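Local structure of histidinol-phosphate aminotransferase (Clostridium acetobutylicum, 3FTB) at residues A[88-93]-A[206-211]; A[150-155]-A[195-200]. The protein probably catalyses a pyridoxal phosphate-dependent transamination, presumably that of histidinol phosphate in histidine biosynthesis. All blocks are in the same frame, centred on the assembly; numbering follows the deposited sequence.

Contact 1. Residues A[88-93]-A[206-211]; sequences SEIIEL and CLFIIR. With PO4 (phosphate ion), chain G; PO4 (phosphate ion), chain E.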
loop_
_atom_site.group_PDB
_atom_site.type_symbol
_atom_site.label_atom_id
_atom_site.label_comp_id
_atom_site.label_asym_id
_atom_site.label_seq_id
_atom_site.Cartn_x
_atom_site.Cartn_y
_atom_site.Cartn_z
ATOM N N SER A 88 7.701 -2.366 -5.841
ATOM C CA SER A 88 6.889 -3.422 -6.434
ATOM C C SER A 88 5.692 -2.865 -7.177
ATOM O O SER A 88 5.364 -3.311 -8.272
ATOM C CB SER A 88 6.388 -4.372 -5.350
ATOM O OG SER A 88 7.442 -4.774 -4.502
ATOM N N GLU A 89 5.028 -1.897 -6.559
ATOM C CA GLU A 89 3.784 -1.371 -7.096
ATOM C C GLU A 89 4.045 -0.711 -8.448
ATOM O O GLU A 89 3.235 -0.801 -9.374
ATOM C CB GLU A 89 3.144 -0.383 -6.100
ATOM C CG GLU A 89 1.644 -0.123 -6.318
ATOM C CD GLU A 89 1.050 0.965 -5.400
ATOM O OE1 GLU A 89 1.702 1.349 -4.409
ATOM O OE2 GLU A 89 -0.083 1.437 -5.665
ATOM N N ILE A 90 5.203 -0.071 -8.557
ATOM C CA ILE A 90 5.532 0.731 -9.726
ATOM C C ILE A 90 5.965 -0.136 -10.907
ATOM O O ILE A 90 5.597 0.142 -12.053
ATOM C CB ILE A 90 6.611 1.761 -9.378
ATOM C CG1 ILE A 90 6.139 2.615 -8.204
ATOM C CG2 ILE A 90 6.960 2.633 -10.587
ATOM C CD1 ILE A 90 7.261 3.241 -7.462
ATOM N N ILE A 91 6.735 -1.182 -10.619
ATOM C CA ILE A 91 7.121 -2.170 -11.624
ATOM C C ILE A 91 5.883 -2.792 -12.265
ATOM O O ILE A 91 5.720 -2.766 -13.491
ATOM C CB ILE A 91 7.976 -3.286 -10.997
ATOM C CG1 ILE A 91 9.290 -2.706 -10.461
ATOM C CG2 ILE A 91 8.230 -4.400 -12.009
ATOM C CD1 ILE A 91 10.127 -3.699 -9.686
ATOM N N GLU A 92 5.002 -3.337 -11.429
ATOM C CA GLU A 92 3.741 -3.889 -11.914
ATOM C C GLU A 92 2.939 -2.871 -12.723
ATOM O O GLU A 92 2.556 -3.144 -13.858
ATOM C CB GLU A 92 2.887 -4.416 -10.757
ATOM C CG GLU A 92 1.445 -4.706 -11.153
ATOM C CD GLU A 92 0.698 -5.492 -10.097
ATOM O OE1 GLU A 92 1.323 -6.359 -9.454
ATOM O OE2 GLU A 92 -0.514 -5.246 -9.912
ATOM N N LEU A 93 2.694 -1.701 -12.128
ATOM C CA LEU A 93 1.825 -0.687 -12.728
ATOM C C LEU A 93 2.344 -0.126 -14.043
ATOM O O LEU A 93 1.577 0.058 -14.991
ATOM C CB LEU A 93 1.571 0.465 -11.755
ATOM C CG LEU A 93 0.555 0.186 -10.650
ATOM C CD1 LEU A 93 0.621 1.285 -9.634
ATOM C CD2 LEU A 93 -0.849 0.051 -11.213
ATOM N N CYS A 206 10.578 9.179 -23.080
ATOM C CA CYS A 206 10.363 7.737 -23.217
ATOM C C CYS A 206 10.847 7.075 -21.936
ATOM O O CYS A 206 10.359 6.023 -21.538
ATOM C CB CYS A 206 11.111 7.159 -24.423
ATOM S SG CYS A 206 12.925 7.173 -24.297
ATOM N N LEU A 207 11.801 7.729 -21.277
ATOM C CA LEU A 207 12.359 7.234 -20.027
ATOM C C LEU A 207 11.336 7.212 -18.899
ATOM O O LEU A 207 10.685 8.220 -18.610
ATOM C CB LEU A 207 13.550 8.093 -19.585
ATOM C CG LEU A 207 14.968 7.784 -20.058
ATOM C CD1 LEU A 207 15.904 8.859 -19.544
ATOM C CD2 LEU A 207 15.410 6.419 -19.574
ATOM N N PHE A 208 11.211 6.061 -18.259
ATOM C CA PHE A 208 10.526 5.976 -16.985
ATOM C C PHE A 208 11.463 5.272 -16.003
ATOM O O PHE A 208 11.893 4.138 -16.251
ATOM C CB PHE A 208 9.214 5.215 -17.131
ATOM C CG PHE A 208 8.412 5.137 -15.854
ATOM C CD1 PHE A 208 7.567 6.169 -15.494
ATOM C CD2 PHE A 208 8.505 4.034 -15.021
ATOM C CE1 PHE A 208 6.830 6.110 -14.331
ATOM C CE2 PHE A 208 7.767 3.966 -13.851
ATOM C CZ PHE A 208 6.927 5.010 -13.505
ATOM N N ILE A 209 11.812 5.948 -14.910
ATOM C CA ILE A 209 12.759 5.381 -13.939
ATOM C C ILE A 209 12.064 4.951 -12.651
ATOM O O ILE A 209 11.179 5.653 -12.155
ATOM C CB ILE A 209 13.889 6.385 -13.570
ATOM C CG1 ILE A 209 14.495 7.037 -14.822
ATOM C CG2 ILE A 209 14.944 5.724 -12.726
ATOM C CD1 ILE A 209 15.088 6.068 -15.794
ATOM N N ILE A 210 12.474 3.799 -12.121
ATOM C CA ILE A 210 11.985 3.306 -10.844
ATOM C C ILE A 210 13.096 3.358 -9.785
ATOM O O ILE A 210 14.165 2.755 -9.951
ATOM C CB ILE A 210 11.475 1.866 -10.992
ATOM C CG1 ILE A 210 10.331 1.819 -12.007
ATOM C CG2 ILE A 210 11.024 1.315 -9.666
ATOM C CD1 ILE A 210 9.728 0.433 -12.200
ATOM N N ARG A 211 12.866 4.115 -8.720
ATOM C CA ARG A 211 13.793 4.103 -7.599
ATOM C C ARG A 211 13.144 3.441 -6.391
ATOM O O ARG A 211 11.950 3.177 -6.394
ATOM C CB ARG A 211 14.211 5.517 -7.229
ATOM C CG ARG A 211 14.995 6.241 -8.293
ATOM C CD ARG A 211 16.368 5.689 -8.444
ATOM N NE ARG A 211 17.198 6.585 -9.239
ATOM C CZ ARG A 211 18.128 7.373 -8.721
ATOM N NH1 ARG A 211 18.338 7.361 -7.413
ATOM N NH2 ARG A 211 18.848 8.161 -9.511
HETATM P P PO4 G . 20.739 9.889 -7.121
HETATM O O1 PO4 G . 19.854 8.893 -6.414
HETATM O O2 PO4 G . 20.405 11.282 -6.635
HETATM O O3 PO4 G . 22.188 9.559 -6.825
HETATM O O4 PO4 G . 20.532 9.844 -8.619
HETATM P P PO4 E . 10.275 -3.245 -2.922
HETATM O O1 PO4 E . 8.792 -3.280 -3.187
HETATM O O2 PO4 E . 10.801 -1.854 -3.113
HETATM O O3 PO4 E . 10.576 -3.648 -1.501
HETATM O O4 PO4 E . 10.953 -4.164 -3.906
#
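Ile90 and Ile91, neighbours on helix 87-95, meet Phe208 and Ile210 on one face of strand 207-212, a helix-on-sheet contact in the large domain of the fold-type I aminotransferases. The helix covers an inner strand of the seven-stranded mixed sheet and runs nearly antiparallel to it; the axes of residues 88-93 and 207-211 approach to 8.9 Å at an angle of 155°. The main bump is the branch methyl of Ile90. Because CG2 stands anti to the backbone N, it reaches over to the strand and rests in the shallow groove where the two side chains there meet, touching both walls. It meets the edge of the Phe208 ring, nearly in the ring plane, with CG2 3.6 Å from Phe208 CE2, and lies 3.7 Å from Ile210 CG1. Ile210 returns the fit: its extended chain (chi2 -179°) slides past Ile90 in the opposite direction and sets CD1 against the helix backbone beside Ile91, crossing that side chain at about a right angle. Tyr111 and Asn114 of helix 110-117 cover Ile91 further.

Polar groups lie beyond this apolar patch. At the start of the helix Ser88 N donates to a phosphate ion that Ala87 N also binds, the kind of place where this fold commonly holds the cofactor phosphate. On the other face of the strand, Arg211 pairs with Glu184 through NE and presents its guanidinium edge to a second phosphate. Back at the interface, Ile210 CD1 rests 3.6 Å from Ile91 CG1 and 3.7 Å from Ile91 CA.

Contact 2. Residues A[150-155]-A[195-200]; sequences IGNPNN and SSFVGE. With PO4 (phosphate ion), chain F.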
loop_
_atom_site.group_PDB
_atom_site.type_symbol
_atom_site.label_atom_id
_atom_site.label_comp_id
_atom_site.label_asym_id
_atom_site.label_seq_id
_atom_site.Cartn_x
_atom_site.Cartn_y
_atom_site.Cartn_z
ATOM N N ILE A 150 14.532 -2.679 -18.198
ATOM C CA ILE A 150 15.923 -3.071 -18.076
ATOM C C ILE A 150 16.457 -2.566 -16.731
ATOM O O ILE A 150 16.179 -1.453 -16.335
ATOM C CB ILE A 150 16.738 -2.509 -19.264
ATOM C CG1 ILE A 150 18.168 -3.040 -19.265
ATOM C CG2 ILE A 150 16.739 -0.985 -19.251
ATOM C CD1 ILE A 150 18.961 -2.592 -20.472
ATOM N N GLY A 151 17.197 -3.402 -16.014
ATOM C CA GLY A 151 17.722 -3.022 -14.714
ATOM C C GLY A 151 19.022 -2.243 -14.797
ATOM O O GLY A 151 19.880 -2.517 -15.632
ATOM N N ASN A 152 19.164 -1.259 -13.918
ATOM C CA ASN A 152 20.377 -0.469 -13.845
ATOM C C ASN A 152 20.707 -0.135 -12.397
ATOM O O ASN A 152 20.229 0.878 -11.886
ATOM C CB ASN A 152 20.187 0.852 -14.583
ATOM C CG ASN A 152 21.488 1.636 -14.704
ATOM O OD1 ASN A 152 22.573 1.048 -14.718
ATOM N ND2 ASN A 152 21.390 2.956 -14.803
ATOM N N PRO A 153 21.547 -0.964 -11.740
ATOM C CA PRO A 153 22.181 -2.161 -12.303
ATOM C C PRO A 153 21.255 -3.376 -12.275
ATOM O O PRO A 153 20.318 -3.423 -11.494
ATOM C CB PRO A 153 23.392 -2.405 -11.375
ATOM C CG PRO A 153 23.239 -1.472 -10.234
ATOM C CD PRO A 153 21.947 -0.751 -10.341
ATOM N N ASN A 154 21.527 -4.356 -13.122
ATOM C CA ASN A 154 20.668 -5.534 -13.204
ATOM C C ASN A 154 20.950 -6.667 -12.205
ATOM O O ASN A 154 22.078 -7.130 -12.069
ATOM C CB ASN A 154 20.677 -6.099 -14.622
ATOM C CG ASN A 154 19.533 -7.061 -14.870
ATOM O OD1 ASN A 154 18.365 -6.727 -14.668
ATOM N ND2 ASN A 154 19.865 -8.257 -15.332
ATOM N N ASN A 155 19.895 -7.090 -11.517
ATOM C CA ASN A 155 19.875 -8.292 -10.701
ATOM C C ASN A 155 19.635 -9.502 -11.627
ATOM O O ASN A 155 18.624 -9.544 -12.327
ATOM C CB ASN A 155 18.735 -8.133 -9.691
ATOM C CG ASN A 155 18.336 -9.449 -9.015
ATOM O OD1 ASN A 155 19.059 -10.439 -9.065
ATOM N ND2 ASN A 155 17.176 -9.444 -8.364
ATOM N N SER A 195 25.725 7.275 -13.239
ATOM C CA SER A 195 25.315 5.883 -13.450
ATOM C C SER A 195 23.812 5.740 -13.625
ATOM O O SER A 195 23.354 4.806 -14.296
ATOM C CB SER A 195 25.806 4.981 -12.317
ATOM O OG SER A 195 27.165 4.629 -12.527
ATOM N N SER A 196 23.051 6.663 -13.030
ATOM C CA SER A 196 21.601 6.722 -13.241
ATOM C C SER A 196 21.250 7.521 -14.486
ATOM O O SER A 196 21.972 8.427 -14.890
ATOM C CB SER A 196 20.878 7.316 -12.033
ATOM O OG SER A 196 21.325 8.624 -11.770
ATOM N N PHE A 197 20.130 7.167 -15.096
ATOM C CA PHE A 197 19.617 7.909 -16.226
ATOM C C PHE A 197 18.741 9.054 -15.756
ATOM O O PHE A 197 18.112 9.722 -16.574
ATOM C CB PHE A 197 18.803 6.986 -17.128
ATOM C CG PHE A 197 19.642 6.150 -18.045
ATOM C CD1 PHE A 197 20.351 5.059 -17.554
ATOM C CD2 PHE A 197 19.731 6.453 -19.397
ATOM C CE1 PHE A 197 21.137 4.291 -18.396
ATOM C CE2 PHE A 197 20.507 5.684 -20.238
ATOM C CZ PHE A 197 21.213 4.603 -19.739
ATOM N N VAL A 198 18.669 9.279 -14.445
ATOM C CA VAL A 198 17.808 10.349 -13.942
ATOM C C VAL A 198 18.173 11.698 -14.573
ATOM O O VAL A 198 17.295 12.510 -14.872
ATOM C CB VAL A 198 17.809 10.456 -12.397
ATOM C CG1 VAL A 198 16.990 9.321 -11.786
ATOM C CG2 VAL A 198 19.245 10.503 -11.847
ATOM N N GLY A 199 19.467 11.919 -14.793
ATOM C CA GLY A 199 19.936 13.148 -15.414
ATOM C C GLY A 199 19.637 13.215 -16.902
ATOM O O GLY A 199 20.043 14.168 -17.590
ATOM N N GLU A 200 18.934 12.194 -17.399
ATOM C CA GLU A 200 18.529 12.137 -18.799
ATOM C C GLU A 200 17.025 12.346 -18.948
ATOM O O GLU A 200 16.509 12.380 -20.064
ATOM C CB GLU A 200 18.928 10.788 -19.422
ATOM C CG GLU A 200 20.253 10.778 -20.189
ATOM C CD GLU A 200 21.440 10.527 -19.291
ATOM O OE1 GLU A 200 21.234 10.047 -18.157
ATOM O OE2 GLU A 200 22.578 10.803 -19.721
HETATM P P PO4 F . 15.575 -11.468 -5.693
HETATM O O1 PO4 F . 14.353 -10.791 -5.110
HETATM O O2 PO4 F . 15.214 -12.131 -7.002
HETATM O O3 PO4 F . 16.647 -10.431 -5.930
HETATM O O4 PO4 F . 16.086 -12.504 -4.715
#
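Ser195 meets Asn152 through its backbone: Asn152 ND2 donates to Ser195 O over 2.7 Å, the donor somewhat tilted from the carbonyl plane. The bond is fairly straight, with an N-H...O angle of 152°. The amide is fixed from its other end too, since OD1 accepts a hydrogen bond from Ile161 N. At Ser196 the chain passes Asn152 with its CA 4.1 Å from ND2, while its hydroxyl turns elsewhere, to Pro193 O and, weakly, to a phosphate ion. Phe197 comes next and brings the edge of its ring to the same nitrogen, CD1 lying 3.6 Å from Asn152 ND2. The nitrogen lies near the ring plane, and the amide is turned 75° from the ring.

Asn152 follows strand 147-151 and opens the Asn-Pro-Asn-Asn-Pro run familiar from class I and II aminotransferases, with a cis peptide bond before Pro153. Its CG lies anti to the backbone N (chi1 -172°), which carries the amide across to the 195-200 loop. Farther along that run, Asn155 ND2 makes a weak hydrogen bond to another phosphate. Glu184 ties the two sides together: OE2 accepts from Phe197 N and, weakly, from Asn152 ND2. The loop then tightens into a short 3-10 turn, in which Glu200 N donates to Phe197 O at 2.7 Å.

In the fold
Both contacts are buried and reach the same seven-stranded sheet, their centres about 12 Å apart, with contact 2 nested inside the chain loop closed by contact 1. Contact 1 sets a helix on an inner strand and has no hydrogen bond across it; its surface is aliphatic and aromatic. Contact 2 joins a loop leaving strand 147-151 to the loop ahead of strand 207-212, covers about half as much area, and turns on one amide nitrogen. They meet where the far face of strand 207-212 packs on the 195-200 loop: Arg211 NH2 lies 3.3 Å from Ser196 CB. Glu184 spans both, one carboxylate oxygen in a salt bridge to Arg211, the other accepting from the 195-200 loop.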